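3-dehydroquinate dehydratase (Clostridium difficile, PDB 4H3D) catalyses the cis-dehydration of 3-dehydroquinate to 3-dehydroshikimate through a Schiff-base intermediate, the third step of the chorismate pathway to the aromatic amino acids. Local coordinates at residues Q180-T192 and I204-S216. Residues are numbered along the deposited sequence; the frame is centred on the assembly and turned at random.
Sequences QNEKDVLVLLEAT and IITMSMSGMGVIS. With SHL (5-hydroxy-6-methyl-4-oxo-4H-pyran-2-carboxylic acid), chain I.
The peptide plane joining Asn-181 to Glu-182 has the sulfur of Met-212 over one face, with SD 3.3 Å from Asn-181 C. The peptide between Met-207 and Ser-208 carries Leu-188 on one face in the same way; Leu-188 CG is 3.8 Å from Met-207 O, and CD1 lies over the carbonyl carbon. This is the second half of a beta-alpha-beta unit of the TIM barrel: helix 182-199 packs outside strand 205-208, and its residues 182-192 run nearly antiparallel to the strand (172°). The other side of the strand faces the active site. There the Met-207 side chain, in the conformer given, reaches the rim of the pyran ring of SHL at CAK, and it is close to the side chains of the Schiff-base Lys-174 and substrate-binding Arg-217.

Met-212 runs out extended, with CG anti to its backbone N (chi1 -175°), and then bends at its end. The bend takes CE to 3.8 Å from Glu-182 OE2. The other carboxylate oxygen of Glu-182 forms a salt bridge with Lys-197 of the second subunit.

Val-185 uses both methyls. CG2 meets Met-212 CG at 3.7 Å, and CG1 presses on Ile-215 CG2 at 3.4 Å, a tight pair. Ile-215 also touches Leu-189 and packs on Ile-215 of the second subunit.

Thr-192 and Thr-206 meet tip to tip, their OG1 atoms 2.7 Å apart. Thr-192 OG1 donates to Leu-188 O from above the carbonyl plane; Thr-192 N reaches that oxygen from the opposite face. A water links Ser-208 OG to Asp-184 O, the latter bond weak. Ser-216 OG is gripped twice: it donates to Gly-213 O and accepts a nearly straight bond from Ser-208 N (168°).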
ATOM      1  N   GLN B 180       1.808  -0.792 -17.301  1.00 25.53           N
ATOM      2  CA  GLN B 180       2.410   0.163 -18.211  1.00 26.92           C
ATOM      3  C   GLN B 180       2.146   1.577 -17.661  1.00 27.66           C
ATOM      4  O   GLN B 180       2.768   2.555 -18.086  1.00 27.30           O
ATOM      5  CB  GLN B 180       1.820   0.007 -19.602  1.00 27.73           C
ATOM      6  CG  GLN B 180       2.110  -1.350 -20.239  1.00 29.28           C
ATOM      7  CD  GLN B 180       1.521  -1.496 -21.625  1.00 32.64           C
ATOM      8  OE1 GLN B 180       0.810  -0.615 -22.110  1.00 38.65           O
ATOM      9  NE2 GLN B 180       1.806  -2.626 -22.271  1.00 35.22           N
ATOM     10  N   ASN B 181       1.218   1.671 -16.715  1.00 26.39           N
ATOM     11  CA  ASN B 181       0.873   2.944 -16.088  1.00 28.20           C
ATOM     12  C   ASN B 181       0.229   2.703 -14.736  1.00 27.29           C
ATOM     13  O   ASN B 181      -0.031   1.548 -14.355  1.00 25.37           O
ATOM     14  CB  ASN B 181      -0.022   3.775 -17.007  1.00 28.83           C
ATOM     15  CG  ASN B 181      -1.288   3.027 -17.444  1.00 32.36           C
ATOM     16  OD1 ASN B 181      -1.936   2.336 -16.652  1.00 31.15           O
ATOM     17  ND2 ASN B 181      -1.657   3.193 -18.710  1.00 43.12           N
ATOM     18  N   GLU B 182      -0.035   3.783 -14.009  1.00 26.03           N
ATOM     19  CA  GLU B 182      -0.580   3.671 -12.673  1.00 26.25           C
ATOM     20  C   GLU B 182      -1.966   3.054 -12.695  1.00 27.01           C
ATOM     21  O   GLU B 182      -2.307   2.231 -11.834  1.00 22.90           O
ATOM     22  CB  GLU B 182      -0.623   5.050 -11.982  1.00 29.46           C
ATOM     23  CG  GLU B 182       0.750   5.658 -11.705  1.00 30.92           C
ATOM     24  CD  GLU B 182       1.387   6.316 -12.925  1.00 35.22           C
ATOM     25  OE1 GLU B 182       0.774   6.326 -14.030  1.00 33.89           O
ATOM     26  OE2 GLU B 182       2.507   6.834 -12.774  1.00 38.97           O
ATOM     27  N   LYS B 183      -2.764   3.425 -13.694  1.00 26.00           N
ATOM     28  CA  LYS B 183      -4.114   2.887 -13.791  1.00 28.81           C
ATOM     29  C   LYS B 183      -4.102   1.361 -13.901  1.00 27.34           C
ATOM     30  O   LYS B 183      -5.011   0.696 -13.364  1.00 28.06           O
ATOM     31  CB  LYS B 183      -4.895   3.517 -14.953  1.00 32.05           C
ATOM     32  CG  LYS B 183      -6.374   3.110 -14.963  1.00 36.56           C
ATOM     33  CD  LYS B 183      -7.230   3.998 -15.878  1.00 43.63           C
ATOM     34  CE  LYS B 183      -8.683   3.504 -15.892  1.00 47.25           C
ATOM     35  NZ  LYS B 183      -9.625   4.415 -16.621  1.00 51.54           N
ATOM     36  N   ASP B 184      -3.072   0.809 -14.562  1.00 24.42           N
ATOM     37  CA  ASP B 184      -2.926  -0.674 -14.728  1.00 24.01           C
ATOM     38  C   ASP B 184      -2.780  -1.395 -13.387  1.00 22.43           C
ATOM     39  O   ASP B 184      -3.275  -2.526 -13.216  1.00 21.39           O
ATOM     40  CB  ASP B 184      -1.719  -1.028 -15.604  1.00 22.51           C
ATOM     41  CG  ASP B 184      -1.986  -0.870 -17.081  1.00 28.31           C
ATOM     42  OD1 ASP B 184      -3.167  -0.737 -17.478  1.00 28.44           O
ATOM     43  OD2 ASP B 184      -0.996  -0.910 -17.862  1.00 29.18           O
ATOM     44  N   VAL B 185      -2.087  -0.756 -12.454  1.00 23.21           N
ATOM     45  CA  VAL B 185      -1.944  -1.309 -11.090  1.00 21.34           C
ATOM     46  C   VAL B 185      -3.335  -1.408 -10.466  1.00 22.67           C
ATOM     47  O   VAL B 185      -3.693  -2.437  -9.868  1.00 21.78           O
ATOM     48  CB  VAL B 185      -1.068  -0.446 -10.211  1.00 22.69           C
ATOM     49  CG1 VAL B 185      -0.976  -1.053  -8.802  1.00 22.49           C
ATOM     50  CG2 VAL B 185       0.328  -0.273 -10.808  1.00 18.51           C
ATOM     51  N   LEU B 186      -4.129  -0.346 -10.624  1.00 22.49           N
ATOM     52  CA  LEU B 186      -5.481  -0.331 -10.081  1.00 23.22           C
ATOM     53  C   LEU B 186      -6.373  -1.392 -10.754  1.00 23.16           C
ATOM     54  O   LEU B 186      -7.212  -2.012 -10.098  1.00 25.01           O
ATOM     55  CB  LEU B 186      -6.096   1.083 -10.178  1.00 24.12           C
ATOM     56  CG  LEU B 186      -5.327   2.203  -9.435  1.00 26.14           C
ATOM     57  CD1 LEU B 186      -6.020   3.542  -9.581  1.00 22.52           C
ATOM     58  CD2 LEU B 186      -5.156   1.866  -7.952  1.00 25.76           C
ATOM     59  N   VAL B 187      -6.188  -1.617 -12.051  1.00 24.24           N
ATOM     60  CA  VAL B 187      -6.962  -2.669 -12.766  1.00 23.39           C
ATOM     61  C   VAL B 187      -6.689  -4.059 -12.173  1.00 22.19           C
ATOM     62  O   VAL B 187      -7.629  -4.858 -11.921  1.00 22.29           O
ATOM     63  CB  VAL B 187      -6.644  -2.655 -14.275  1.00 24.42           C
ATOM     64  CG1 VAL B 187      -7.209  -3.917 -14.976  1.00 21.65           C
ATOM     65  CG2 VAL B 187      -7.168  -1.337 -14.925  1.00 28.59           C
ATOM     66  N   LEU B 188      -5.417  -4.350 -11.927  1.00 20.14           N
ATOM     67  CA  LEU B 188      -5.021  -5.610 -11.293  1.00 19.57           C
ATOM     68  C   LEU B 188      -5.725  -5.752  -9.941  1.00 19.14           C
ATOM     69  O   LEU B 188      -6.313  -6.817  -9.631  1.00 20.53           O
ATOM     70  CB  LEU B 188      -3.482  -5.689 -11.136  1.00 17.78           C
ATOM     71  CG  LEU B 188      -2.872  -6.960 -10.519  1.00 18.70           C
ATOM     72  CD1 LEU B 188      -2.950  -6.975  -8.977  1.00 16.51           C
ATOM     73  CD2 LEU B 188      -3.497  -8.251 -11.127  1.00 16.95           C
ATOM     74  N   LEU B 189      -5.721  -4.674  -9.153  1.00 21.03           N
ATOM     75  CA  LEU B 189      -6.401  -4.687  -7.850  1.00 18.98           C
ATOM     76  C   LEU B 189      -7.923  -4.817  -7.990  1.00 18.95           C
ATOM     77  O   LEU B 189      -8.566  -5.530  -7.209  1.00 20.52           O
ATOM     78  CB  LEU B 189      -6.033  -3.443  -7.024  1.00 23.03           C
ATOM     79  CG  LEU B 189      -4.573  -3.356  -6.543  1.00 24.28           C
ATOM     80  CD1 LEU B 189      -4.364  -2.058  -5.745  1.00 24.64           C
ATOM     81  CD2 LEU B 189      -4.183  -4.577  -5.698  1.00 23.87           C
ATOM     82  N   GLU B 190      -8.498  -4.140  -8.978  1.00 20.14           N
ATOM     83  CA  GLU B 190      -9.946  -4.231  -9.251  1.00 21.72           C
ATOM     84  C   GLU B 190     -10.362  -5.664  -9.659  1.00 21.82           C
ATOM     85  O   GLU B 190     -11.390  -6.193  -9.194  1.00 22.41           O
ATOM     86  CB  GLU B 190     -10.342  -3.253 -10.369  1.00 25.27           C
ATOM     87  CG  GLU B 190     -11.869  -3.221 -10.639  1.00 28.35           C
ATOM     88  CD  GLU B 190     -12.244  -2.427 -11.885  1.00 39.06           C
ATOM     89  OE1 GLU B 190     -13.454  -2.144 -12.062  1.00 36.11           O
ATOM     90  OE2 GLU B 190     -11.337  -2.112 -12.699  1.00 41.08           O
ATOM     91  N   ALA B 191      -9.570  -6.265 -10.538  1.00 22.02           N
ATOM     92  CA  ALA B 191      -9.786  -7.638 -10.992  1.00 22.01           C
ATOM     93  C   ALA B 191      -9.668  -8.597  -9.821  1.00 21.24           C
ATOM     94  O   ALA B 191     -10.488  -9.497  -9.664  1.00 21.23           O
ATOM     95  CB  ALA B 191      -8.778  -7.996 -12.084  1.00 23.10           C
ATOM     96  N   THR B 192      -8.651  -8.386  -8.983  1.00 21.12           N
ATOM     97  CA  THR B 192      -8.439  -9.209  -7.797  1.00 20.47           C
ATOM     98  C   THR B 192      -9.680  -9.220  -6.903  1.00 22.09           C
ATOM     99  O   THR B 192     -10.163 -10.284  -6.505  1.00 23.85           O
ATOM    100  CB  THR B 192      -7.235  -8.698  -6.967  1.00 21.22           C
ATOM    101  OG1 THR B 192      -6.033  -8.749  -7.761  1.00 20.51           O
ATOM    102  CG2 THR B 192      -7.050  -9.513  -5.700  1.00 19.31           C
ATOM    103  N   ILE B 204      -6.904 -16.825  -3.945  1.00 20.81           N
ATOM    104  CA  ILE B 204      -6.195 -16.453  -5.145  1.00 20.01           C
ATOM    105  C   ILE B 204      -4.980 -15.628  -4.780  1.00 19.92           C
ATOM    106  O   ILE B 204      -4.900 -15.056  -3.673  1.00 21.39           O
ATOM    107  CB  ILE B 204      -7.082 -15.661  -6.134  1.00 20.61           C
ATOM    108  CG1 ILE B 204      -7.476 -14.298  -5.545  1.00 22.24           C
ATOM    109  CG2 ILE B 204      -8.356 -16.498  -6.499  1.00 20.22           C
ATOM    110  CD1 ILE B 204      -8.302 -13.437  -6.464  1.00 18.39           C
ATOM    111  N   ILE B 205      -4.029 -15.597  -5.712  1.00 19.39           N
ATOM    112  CA  ILE B 205      -2.770 -14.890  -5.575  1.00 19.72           C
ATOM    113  C   ILE B 205      -2.608 -13.977  -6.780  1.00 20.06           C
ATOM    114  O   ILE B 205      -2.642 -14.442  -7.921  1.00 18.71           O
ATOM    115  CB  ILE B 205      -1.579 -15.884  -5.604  1.00 20.03           C
ATOM    116  CG1 ILE B 205      -1.730 -16.955  -4.525  1.00 21.84           C
ATOM    117  CG2 ILE B 205      -0.237 -15.136  -5.483  1.00 17.52           C
ATOM    118  CD1 ILE B 205      -0.806 -18.210  -4.775  1.00 18.84           C
ATOM    119  N   THR B 206      -2.419 -12.681  -6.545  1.00 18.34           N
ATOM    120  CA  THR B 206      -2.229 -11.737  -7.645  1.00 19.63           C
ATOM    121  C   THR B 206      -1.200 -10.713  -7.309  1.00 20.92           C
ATOM    122  O   THR B 206      -0.999 -10.378  -6.109  1.00 20.66           O
ATOM    123  CB  THR B 206      -3.511 -10.939  -7.976  1.00 20.90           C
ATOM    124  OG1 THR B 206      -3.805 -10.021  -6.902  1.00 19.79           O
ATOM    125  CG2 THR B 206      -4.704 -11.898  -8.209  1.00 17.93           C
ATOM    126  N   MET B 207      -0.526 -10.205  -8.337  0.50 19.72           N
ATOM    127  CA  MET B 207       0.433  -9.122  -8.163  0.50 20.90           C
ATOM    128  C   MET B 207       0.631  -8.333  -9.437  0.50 20.02           C
ATOM    129  O   MET B 207       0.429  -8.834 -10.548  0.50 18.63           O
ATOM    130  CB  MET B 207       1.794  -9.629  -7.685  0.50 21.85           C
ATOM    131  CG  MET B 207       2.605 -10.318  -8.740  0.50 21.76           C
ATOM    132  SD  MET B 207       4.176 -10.916  -8.092  0.50 31.75           S
ATOM    133  CE  MET B 207       3.610 -12.069  -6.837  0.50 35.47           C
ATOM    134  N   SER B 208       1.003  -7.077  -9.235  1.00 21.35           N
ATOM    135  CA  SER B 208       1.345  -6.149 -10.279  1.00 22.30           C
ATOM    136  C   SER B 208       2.825  -5.948 -10.009  1.00 20.73           C
ATOM    137  O   SER B 208       3.218  -5.558  -8.910  1.00 23.97           O
ATOM    138  CB  SER B 208       0.584  -4.821 -10.119  1.00 21.64           C
ATOM    139  OG  SER B 208       0.907  -3.948 -11.169  1.00 23.26           O
ATOM    140  N   MET B 209       3.643  -6.247 -10.996  1.00 22.25           N
ATOM    141  CA  MET B 209       5.085  -6.193 -10.859  1.00 22.91           C
ATOM    142  C   MET B 209       5.641  -4.762 -11.031  1.00 24.90           C
ATOM    143  O   MET B 209       4.882  -3.827 -11.261  1.00 22.65           O
ATOM    144  CB  MET B 209       5.718  -7.157 -11.874  1.00 26.89           C
ATOM    145  CG  MET B 209       5.317  -8.630 -11.652  1.00 27.04           C
ATOM    146  SD  MET B 209       6.089  -9.782 -12.831  1.00 35.19           S
ATOM    147  CE  MET B 209       5.282  -9.311 -14.348  1.00 26.66           C
ATOM    148  N   SER B 210       6.971  -4.626 -10.868  1.00 26.38           N
ATOM    149  CA  SER B 210       7.712  -3.352 -10.949  1.00 27.92           C
ATOM    150  C   SER B 210       7.464  -2.464  -9.711  1.00 29.05           C
ATOM    151  O   SER B 210       6.586  -2.756  -8.897  1.00 27.38           O
ATOM    152  CB  SER B 210       7.384  -2.565 -12.217  1.00 28.19           C
ATOM    153  OG  SER B 210       6.184  -1.825 -12.083  1.00 28.52           O
ATOM    154  N   GLY B 211       8.226  -1.367  -9.609  1.00 30.95           N
ATOM    155  CA  GLY B 211       8.113  -0.404  -8.480  1.00 29.82           C
ATOM    156  C   GLY B 211       6.718   0.158  -8.363  1.00 29.90           C
ATOM    157  O   GLY B 211       6.171   0.292  -7.279  1.00 30.44           O
ATOM    158  N   MET B 212       6.135   0.461  -9.508  1.00 30.70           N
ATOM    159  CA  MET B 212       4.791   0.997  -9.600  1.00 31.39           C
ATOM    160  C   MET B 212       3.732   0.044  -9.012  1.00 29.29           C
ATOM    161  O   MET B 212       2.720   0.495  -8.476  1.00 28.59           O
ATOM    162  CB  MET B 212       4.501   1.264 -11.094  1.00 33.41           C
ATOM    163  CG  MET B 212       3.209   1.935 -11.430  1.00 38.66           C
ATOM    164  SD  MET B 212       3.121   2.335 -13.213  1.00 40.68           S
ATOM    165  CE  MET B 212       4.404   3.567 -13.336  1.00 34.47           C
ATOM    166  N   GLY B 213       3.973  -1.270  -9.094  1.00 27.00           N
ATOM    167  CA  GLY B 213       2.987  -2.248  -8.646  1.00 27.56           C
ATOM    168  C   GLY B 213       3.096  -2.745  -7.213  1.00 28.42           C
ATOM    169  O   GLY B 213       2.290  -3.566  -6.795  1.00 27.68           O
ATOM    170  N   VAL B 214       4.053  -2.218  -6.456  1.00 29.48           N
ATOM    171  CA  VAL B 214       4.327  -2.699  -5.079  1.00 29.87           C
ATOM    172  C   VAL B 214       3.119  -2.698  -4.141  1.00 30.75           C
ATOM    173  O   VAL B 214       3.001  -3.586  -3.297  1.00 29.19           O
ATOM    174  CB  VAL B 214       5.491  -1.933  -4.445  1.00 33.21           C
ATOM    175  CG1 VAL B 214       5.662  -2.325  -2.975  1.00 34.24           C
ATOM    176  CG2 VAL B 214       6.770  -2.201  -5.233  1.00 30.23           C
ATOM    177  N   ILE B 215       2.223  -1.725  -4.285  1.00 28.72           N
ATOM    178  CA  ILE B 215       1.006  -1.696  -3.468  1.00 29.33           C
ATOM    179  C   ILE B 215       0.301  -3.040  -3.519  1.00 27.91           C
ATOM    180  O   ILE B 215      -0.298  -3.493  -2.521  1.00 26.90           O
ATOM    181  CB  ILE B 215       0.004  -0.571  -3.950  1.00 30.55           C
ATOM    182  CG1 ILE B 215      -1.276  -0.553  -3.092  1.00 32.11           C
ATOM    183  CG2 ILE B 215      -0.374  -0.754  -5.430  1.00 25.47           C
ATOM    184  CD1 ILE B 215      -2.333   0.506  -3.548  1.00 32.87           C
ATOM    185  N   SER B 216       0.373  -3.691  -4.683  1.00 24.68           N
ATOM    186  CA  SER B 216      -0.289  -4.971  -4.877  1.00 24.40           C
ATOM    187  C   SER B 216       0.294  -6.071  -3.987  1.00 22.75           C
ATOM    188  O   SER B 216      -0.338  -7.115  -3.822  1.00 26.53           O
ATOM    189  CB  SER B 216      -0.210  -5.408  -6.329  1.00 23.22           C
ATOM    190  OG  SER B 216       1.115  -5.773  -6.682  1.00 20.80           O
TER
HETATM  191  OAD SHL I 302       7.500 -11.611  -6.429  1.00 37.96           O
HETATM  192  CAH SHL I 302       7.562 -11.550  -7.683  1.00 43.51           C
HETATM  193  OAA SHL I 302       8.106 -10.573  -8.258  1.00 41.03           O
HETATM  194  CAK SHL I 302       6.995 -12.636  -8.457  1.00 39.73           C
HETATM  195  OAG SHL I 302       6.380 -13.723  -7.750  1.00 36.68           O
HETATM  196  CAF SHL I 302       6.000 -14.875  -8.468  1.00 38.55           C
HETATM  197  CAL SHL I 302       5.546 -15.950  -7.777  1.00 38.12           C
HETATM  198  CAJ SHL I 302       6.210 -14.872  -9.802  1.00 40.48           C
HETATM  199  OAC SHL I 302       5.890 -15.950 -10.514  1.00 37.58           O
HETATM  200  CAI SHL I 302       6.737 -13.786 -10.441  1.00 39.11           C
HETATM  201  CAE SHL I 302       7.119 -12.683  -9.785  1.00 38.84           C
HETATM  202  OAB SHL I 302       6.891 -13.804 -11.756  1.00 38.37           O
HETATM  203  O   HOH W   1      -0.836  -4.140 -13.244  1.00 21.47           O